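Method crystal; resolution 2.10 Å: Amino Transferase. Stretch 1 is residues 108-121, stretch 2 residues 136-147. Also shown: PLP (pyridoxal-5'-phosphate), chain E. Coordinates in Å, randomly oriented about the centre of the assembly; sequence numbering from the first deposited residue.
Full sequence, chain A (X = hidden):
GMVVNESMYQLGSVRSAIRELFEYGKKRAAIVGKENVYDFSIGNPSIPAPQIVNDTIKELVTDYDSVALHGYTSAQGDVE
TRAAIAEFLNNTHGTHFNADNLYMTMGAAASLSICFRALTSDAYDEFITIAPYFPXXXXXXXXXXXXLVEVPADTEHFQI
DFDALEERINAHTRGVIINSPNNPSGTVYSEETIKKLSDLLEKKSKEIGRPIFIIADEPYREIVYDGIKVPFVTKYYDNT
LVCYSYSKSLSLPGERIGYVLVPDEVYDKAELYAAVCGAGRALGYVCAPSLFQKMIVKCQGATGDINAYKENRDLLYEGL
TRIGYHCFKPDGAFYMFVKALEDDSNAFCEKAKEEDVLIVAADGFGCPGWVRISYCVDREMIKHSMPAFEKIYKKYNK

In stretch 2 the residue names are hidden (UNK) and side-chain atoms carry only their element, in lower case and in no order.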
# COMPACT_ATOMS: atom_id res chain seq x y z
N ALA A 108 -5.74 -2.02 7.53
CA ALA A 108 -6.96 -2.76 7.26
C ALA A 108 -7.50 -2.55 5.85
O ALA A 108 -8.06 -3.48 5.30
CB ALA A 108 -8.04 -2.40 8.29
N ALA A 109 -7.36 -1.36 5.27
CA ALA A 109 -7.79 -1.11 3.87
C ALA A 109 -7.02 -1.99 2.90
O ALA A 109 -7.56 -2.44 1.91
CB ALA A 109 -7.62 0.34 3.48
N ALA A 110 -5.73 -2.21 3.19
CA ALA A 110 -4.89 -3.09 2.39
C ALA A 110 -5.31 -4.57 2.61
O ALA A 110 -5.39 -5.32 1.65
CB ALA A 110 -3.42 -2.89 2.71
N SER A 111 -5.62 -4.94 3.85
CA SER A 111 -6.04 -6.31 4.19
C SER A 111 -7.34 -6.67 3.47
O SER A 111 -7.44 -7.73 2.84
CB SER A 111 -6.21 -6.48 5.71
OG SER A 111 -4.99 -6.32 6.42
N LEU A 112 -8.32 -5.78 3.54
CA LEU A 112 -9.63 -5.97 2.86
C LEU A 112 -9.46 -6.06 1.35
O LEU A 112 -9.99 -6.99 0.72
CB LEU A 112 -10.60 -4.85 3.22
CG LEU A 112 -11.05 -4.84 4.70
CD1 LEU A 112 -11.70 -3.51 5.06
CD2 LEU A 112 -11.97 -6.02 5.00
N SER A 113 -8.68 -5.13 0.78
CA SER A 113 -8.41 -5.09 -0.67
C SER A 113 -7.82 -6.42 -1.15
O SER A 113 -8.32 -7.01 -2.12
CB SER A 113 -7.49 -3.91 -1.03
OG SER A 113 -8.12 -2.67 -0.76
N ILE A 114 -6.80 -6.91 -0.43
CA ILE A 114 -6.16 -8.22 -0.69
C ILE A 114 -7.17 -9.36 -0.68
O ILE A 114 -7.13 -10.21 -1.56
CB ILE A 114 -5.02 -8.53 0.35
CG1 ILE A 114 -3.80 -7.66 0.08
CG2 ILE A 114 -4.59 -9.98 0.30
CD1 ILE A 114 -2.82 -7.66 1.21
N CYS A 115 -8.07 -9.38 0.32
CA CYS A 115 -9.10 -10.43 0.42
C CYS A 115 -10.08 -10.45 -0.76
O CYS A 115 -10.34 -11.51 -1.32
CB CYS A 115 -9.87 -10.36 1.75
SG CYS A 115 -8.87 -10.82 3.19
N PHE A 116 -10.61 -9.29 -1.14
CA PHE A 116 -11.55 -9.23 -2.27
C PHE A 116 -10.84 -9.52 -3.59
O PHE A 116 -11.37 -10.25 -4.44
CB PHE A 116 -12.29 -7.90 -2.33
CG PHE A 116 -13.03 -7.54 -1.07
CD1 PHE A 116 -13.96 -8.42 -0.50
CD2 PHE A 116 -12.85 -6.29 -0.47
CE1 PHE A 116 -14.67 -8.07 0.67
CE2 PHE A 116 -13.55 -5.92 0.68
CZ PHE A 116 -14.46 -6.81 1.26
N ARG A 117 -9.62 -8.98 -3.73
CA ARG A 117 -8.79 -9.23 -4.91
C ARG A 117 -8.43 -10.72 -5.06
O ARG A 117 -8.53 -11.28 -6.15
CB ARG A 117 -7.53 -8.36 -4.86
CG ARG A 117 -6.66 -8.36 -6.11
CD ARG A 117 -7.44 -8.03 -7.38
NE ARG A 117 -6.56 -7.81 -8.54
CZ ARG A 117 -6.04 -6.65 -8.93
NH1 ARG A 117 -6.30 -5.51 -8.31
NH2 ARG A 117 -5.26 -6.61 -10.01
N ALA A 118 -8.05 -11.36 -3.96
CA ALA A 118 -7.73 -12.80 -3.95
C ALA A 118 -8.95 -13.69 -4.21
O ALA A 118 -8.85 -14.69 -4.88
CB ALA A 118 -7.06 -13.22 -2.61
N LEU A 119 -10.09 -13.29 -3.68
CA LEU A 119 -11.32 -14.08 -3.82
C LEU A 119 -12.16 -13.80 -5.07
O LEU A 119 -12.96 -14.65 -5.39
CB LEU A 119 -12.17 -13.94 -2.55
CG LEU A 119 -11.56 -14.60 -1.30
CD1 LEU A 119 -12.41 -14.29 -0.12
CD2 LEU A 119 -11.45 -16.14 -1.50
N THR A 120 -11.99 -12.68 -5.78
CA THR A 120 -12.82 -12.37 -6.98
C THR A 120 -12.31 -13.03 -8.30
O THR A 120 -11.24 -12.69 -8.83
CB THR A 120 -13.00 -10.85 -7.17
OG1 THR A 120 -13.49 -10.28 -5.95
CG2 THR A 120 -13.97 -10.51 -8.33
N SER A 121 -13.11 -13.94 -8.85
CA SER A 121 -12.75 -14.64 -10.09
C SER A 121 -13.71 -14.35 -11.25
O SER A 121 -13.56 -14.93 -12.34
CB SER A 121 -12.67 -16.14 -9.79
OG SER A 121 -13.94 -16.67 -9.42
N UNK A 136 -16.94 2.33 2.52
CA UNK A 136 -15.72 2.07 1.75
C UNK A 136 -15.61 0.59 1.30
O UNK A 136 -14.86 0.30 0.37
c UNK A 136 -13.20 2.73 1.71
c UNK A 136 -13.24 3.99 0.87
o UNK A 136 -12.19 4.39 0.31
c UNK A 136 -14.48 2.50 2.55
o UNK A 136 -14.30 4.61 0.78
N UNK A 137 -16.35 -0.33 1.93
CA UNK A 137 -16.42 -1.73 1.45
C UNK A 137 -16.83 -1.80 -0.01
O UNK A 137 -16.29 -2.62 -0.72
o UNK A 137 -16.29 -3.55 7.73
c UNK A 137 -18.08 -3.08 4.65
c UNK A 137 -15.45 -3.10 5.53
c UNK A 137 -15.73 -2.88 4.19
c UNK A 137 -17.40 -2.60 2.26
c UNK A 137 -17.06 -2.82 3.73
c UNK A 137 -16.51 -3.32 6.42
c UNK A 137 -17.82 -3.32 5.97
N UNK A 138 -17.78 -0.97 -0.43
CA UNK A 138 -18.21 -0.90 -1.84
C UNK A 138 -17.04 -0.55 -2.78
O UNK A 138 -16.90 -1.14 -3.84
c UNK A 138 -19.99 0.01 -3.44
c UNK A 138 -21.82 0.80 -4.95
c UNK A 138 -21.13 1.00 -3.61
c UNK A 138 -19.36 0.08 -2.04
n UNK A 138 -20.91 0.86 -6.13
N UNK A 139 -16.18 0.37 -2.37
CA UNK A 139 -15.02 0.75 -3.20
C UNK A 139 -14.04 -0.42 -3.34
O UNK A 139 -13.59 -0.68 -4.44
c UNK A 139 -14.28 1.96 -2.62
c UNK A 139 -15.21 3.17 -2.60
c UNK A 139 -12.95 2.22 -3.40
N UNK A 140 -13.74 -1.11 -2.24
CA UNK A 140 -12.82 -2.24 -2.25
C UNK A 140 -13.39 -3.42 -3.04
O UNK A 140 -12.66 -4.04 -3.84
c UNK A 140 -11.05 -0.55 -0.45
c UNK A 140 -12.07 -1.61 1.43
c UNK A 140 -11.56 -0.62 2.28
c UNK A 140 -10.78 0.41 1.75
c UNK A 140 -12.40 -2.69 -0.83
c UNK A 140 -10.53 0.46 0.39
c UNK A 140 -11.85 -1.57 0.06
N UNK A 141 -14.68 -3.71 -2.85
CA UNK A 141 -15.37 -4.80 -3.61
C UNK A 141 -15.43 -4.49 -5.11
O UNK A 141 -15.13 -5.37 -5.95
c UNK A 141 -17.64 -5.88 -3.95
c UNK A 141 -16.66 -5.81 -1.67
c UNK A 141 -16.78 -5.08 -3.01
N UNK A 142 -15.85 -3.27 -5.44
CA UNK A 142 -15.87 -2.78 -6.82
C UNK A 142 -14.48 -2.73 -7.42
O UNK A 142 -14.31 -3.13 -8.57
o UNK A 142 -18.63 -0.36 -6.64
c UNK A 142 -18.03 -1.41 -6.69
c UNK A 142 -16.53 -1.40 -6.95
n UNK A 142 -18.64 -2.59 -6.51
N UNK A 143 -13.48 -2.30 -6.63
CA UNK A 143 -12.08 -2.28 -7.10
C UNK A 143 -11.53 -3.66 -7.47
O UNK A 143 -10.61 -3.76 -8.28
c UNK A 143 -11.15 -1.60 -6.09
N UNK A 144 -12.08 -4.72 -6.87
CA UNK A 144 -11.72 -6.11 -7.20
C UNK A 144 -12.51 -6.66 -8.39
O UNK A 144 -12.24 -7.77 -8.81
c UNK A 144 -11.92 -7.01 -5.99
N UNK A 145 -13.49 -5.92 -8.89
CA UNK A 145 -14.34 -6.33 -10.00
C UNK A 145 -15.64 -7.02 -9.61
O UNK A 145 -16.35 -7.52 -10.49
N UNK A 146 -15.97 -7.01 -8.31
CA UNK A 146 -17.16 -7.69 -7.76
C UNK A 146 -18.22 -6.68 -7.40
O UNK A 146 -18.07 -5.48 -7.65
c UNK A 146 -16.77 -8.53 -6.55
N UNK A 147 -19.32 -7.17 -6.84
CA UNK A 147 -20.43 -6.32 -6.43
C UNK A 147 -20.81 -6.52 -4.96
O UNK A 147 -20.57 -7.57 -4.39
n UNK A 147 -23.15 -6.95 -9.93
c UNK A 147 -21.42 -5.73 -8.69
n UNK A 147 -24.61 -8.45 -10.91
c UNK A 147 -22.71 -5.64 -9.46
n UNK A 147 -25.26 -6.25 -10.62
c UNK A 147 -21.62 -6.51 -7.37
c UNK A 147 -24.34 -7.20 -10.48
N1 PLP E . -12.74 -1.01 8.84
C2 PLP E . -13.58 -0.17 9.57
C2A PLP E . -14.93 -0.67 9.97
C3 PLP E . -13.15 1.12 9.94
O3 PLP E . -13.97 1.95 10.68
C4 PLP E . -11.88 1.59 9.54
C4A PLP E . -11.68 3.10 9.59
O4A PLP E . -12.03 3.79 8.63
C5 PLP E . -11.04 0.71 8.80
C6 PLP E . -11.48 -0.58 8.45
C5A PLP E . -9.67 1.12 8.29
O4P PLP E . -8.63 0.82 9.17
P PLP E . -7.13 1.08 8.66
O1P PLP E . -6.21 0.05 9.24
O2P PLP E . -6.66 2.41 9.20
O3P PLP E . -7.02 1.08 7.17
O HOH W 1 -9.70 -4.62 -4.02
O HOH W 2 -8.55 -4.80 -6.37

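Position 136 has three side-chain carbons, the third carrying two oxygens. It touches nothing on stretch 1, and both oxygens are hydrogen-bonded elsewhere in the structure. This is Glu136.

Position 137 has one carbon, then a six-carbon ring bearing an oxygen. A ring carbon lies 3.8 Å from CD1 of Leu112, which sits at the ring edge. A phenol ring means Tyr137. Its OH comes within 3.9 Å of C2A of PLP.

Position 138 has four carbons in a row ending in nitrogen. It points away from stretch 1 and is exposed. This is Lys138.

Position 139 has one carbon carrying two more and makes no contact with stretch 1. Three carbons forked at CB give Val139.

Position 140 has one carbon and a six-carbon ring with no oxygen. The ring sits among Ala109, Leu112, Ser113 and Phe116. This is Phe140. Its CZ is 3.6 Å from Ala109 CB, and its CD1 is 3.6 Å from Ser113 OG. Ser113 OG donates to Ala109 O at 2.7 Å, so the hydroxyl's hydrogen is used within its own helix.

Position 141 again has a carbon carrying two carbons. One branch lies over the face of the Phe116 ring, 3.7 Å from its centroid and 6° off the normal. This is Val141, and the branch is CG2.

Position 142 has two carbons, the second carrying one oxygen and one nitrogen. It does not reach stretch 1. The amide is Asn142; Lys138 NZ donates to its OD1 at 2.6 Å.

Position 143 has a single carbon and no close contact with stretch 1: Ala143.

Position 144 also has a single carbon, 3.6 Å from Phe116 O and 3.8 Å from Phe116 CB. It is Ala144.

Position 145 has no side-chain atoms. Its phi is 93°, where a CB would jam against the preceding carbonyl oxygen. This is Gly145, in a Schellman motif.

Position 146 has one carbon, 3.8 Å from Thr120 OG1: Ala146.

Position 147 has three carbons, a nitrogen, then a carbon carrying two nitrogens. The guanidinium marks Arg147, exposed and clear of stretch 1.

The helices cross at -39°, with axes 8.7 Å apart at closest approach. No direct hydrogen bond joins the stretches; packing holds the contact, with Phe140 as a knob in a hole. The small Ala144 lets the backbones close in, its CA lying 4.9 Å from Arg117 CA. One water donates to Phe140 O at 3.0 Å and weakly to Ser113 O at 3.4 Å, bridging the helices.

Stretch 2 (136-147) EYKVFVNAAGAR
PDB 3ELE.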